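Local atomic coordinates of alkylhydroperoxidase AhpD core (Rhodospirillum rubrum, PDB entry 2OUW), a protein that probably reduces peroxides as an AhpD-like oxidoreductase of the carboxymuconolactone decarboxylase family. Residues Ala94-Ala97 / Lys98-Pro102. Residues are numbered along the deposited sequence; the frame is centred on the assembly and turned at random.
Sequences AARA and KGMTP
Met-100 sets CG anti to its own backbone N (chi1 -170°) and stays extended at chi2. This lays the selenium of the selenomethionine at Met-100 3.7 Å from CB of Ala-95. The bend at chi3 (64°) then sets CE against both CB of Ala-95 and CG of Arg-96, 3.9 Å from the latter. The same side chain also packs on Leu-69 of helix 68-81 and His-105 of helix 102-125, so it is buried where three helices meet. The Arg-96 chain runs on past it, and NH2 of Arg-96 hydrogen-bonds to the backbone O of Thr-4 of the second subunit. The Lys-98 chain, extended beyond CG, passes O of Ala-94 with CB and CG, and NZ forms a salt bridge with Glu-72. Lys-98 N donates to Ala-94 O at 2.9 Å. Two further backbone bonds close the turn: Met-100 N to Ala-95 O (3.0 Å) and Gly-99 N to Arg-96 O (3.0 Å). The latter donor sits above the carbonyl plane. One water donates to both Arg-96 O and Met-100 O, bridging the turn. Gly-99 has positive phi (100°) and is the C-prime residue. The arrangement is a Schellman motif, ending helix 85-97 before Thr-101 N-caps helix 102-125.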
loop_
_atom_site.group_PDB
_atom_site.type_symbol
_atom_site.label_atom_id
_atom_site.label_comp_id
_atom_site.label_asym_id
_atom_site.label_seq_id
_atom_site.Cartn_x
_atom_site.Cartn_y
_atom_site.Cartn_z
ATOM N N ALA B 94 -22.420 -4.766 4.476
ATOM C CA ALA B 94 -23.229 -3.972 3.566
ATOM C C ALA B 94 -23.514 -4.694 2.258
ATOM O O ALA B 94 -24.616 -4.603 1.733
ATOM C CB ALA B 94 -22.537 -2.649 3.288
ATOM N N ALA B 95 -22.513 -5.378 1.706
ATOM C CA ALA B 95 -22.712 -6.210 0.508
ATOM C C ALA B 95 -23.755 -7.302 0.768
ATOM O O ALA B 95 -24.633 -7.533 -0.070
ATOM C CB ALA B 95 -21.385 -6.823 0.044
ATOM N N ARG B 96 -23.664 -7.961 1.930
ATOM C CA ARG B 96 -24.625 -9.011 2.299
ATOM C C ARG B 96 -26.028 -8.450 2.407
ATOM O O ARG B 96 -26.981 -9.064 1.938
ATOM C CB ARG B 96 -24.243 -9.681 3.621
ATOM C CG ARG B 96 -23.061 -10.612 3.492
ATOM C CD ARG B 96 -22.944 -11.520 4.684
ATOM N NE ARG B 96 -21.813 -12.419 4.489
ATOM C CZ ARG B 96 -20.705 -12.469 5.235
ATOM N NH1 ARG B 96 -20.542 -11.699 6.304
ATOM N NH2 ARG B 96 -19.760 -13.342 4.915
ATOM N N ALA B 97 -26.133 -7.279 3.033
ATOM C CA ALA B 97 -27.401 -6.601 3.178
ATOM C C ALA B 97 -27.937 -6.241 1.795
ATOM O O ALA B 97 -29.126 -6.332 1.563
ATOM C CB ALA B 97 -27.258 -5.375 4.057
ATOM N N LYS B 98 -27.081 -5.899 0.844
ATOM C CA LYS B 98 -27.590 -5.618 -0.491
ATOM C C LYS B 98 -27.784 -6.864 -1.383
ATOM O O LYS B 98 -27.943 -6.741 -2.601
ATOM C CB LYS B 98 -26.770 -4.478 -1.135
ATOM C CG LYS B 98 -27.040 -3.099 -0.422
ATOM C CD LYS B 98 -25.950 -2.035 -0.687
ATOM C CE LYS B 98 -25.789 -0.974 0.466
ATOM N NZ LYS B 98 -24.723 0.114 0.196
ATOM N N GLY B 99 -27.808 -8.056 -0.789
ATOM C CA GLY B 99 -28.120 -9.295 -1.514
ATOM C C GLY B 99 -26.972 -10.202 -1.948
ATOM O O GLY B 99 -27.200 -11.215 -2.616
HETATM N N MSE B 100 -25.733 -9.871 -1.578
HETATM C CA MSE B 100 -24.594 -10.717 -1.956
HETATM C C MSE B 100 -24.791 -12.136 -1.441
HETATM O O MSE B 100 -25.029 -12.353 -0.250
HETATM C CB MSE B 100 -23.279 -10.149 -1.426
HETATM C CG MSE B 100 -22.064 -10.868 -2.003
HETATM SE SE MSE B 100 -20.425 -10.087 -1.489
HETATM C CE MSE B 100 -20.715 -10.500 0.413
ATOM N N THR B 101 -24.764 -13.077 -2.378
ATOM C CA THR B 101 -24.837 -14.502 -2.113
ATOM C C THR B 101 -23.442 -15.047 -1.765
ATOM O O THR B 101 -22.420 -14.405 -2.061
ATOM C CB THR B 101 -25.372 -15.268 -3.343
ATOM O OG1 THR B 101 -24.457 -15.143 -4.440
ATOM C CG2 THR B 101 -26.762 -14.762 -3.755
ATOM N N PRO B 102 -23.391 -16.221 -1.106
ATOM C CA PRO B 102 -22.132 -16.961 -0.936
ATOM C C PRO B 102 -21.336 -17.130 -2.219
ATOM O O PRO B 102 -20.122 -16.891 -2.233
ATOM C CB PRO B 102 -22.597 -18.318 -0.419
ATOM C CG PRO B 102 -23.811 -17.999 0.354
ATOM C CD PRO B 102 -24.501 -16.885 -0.406
HETATM O O HOH W 1 -27.087 -11.756 1.333
#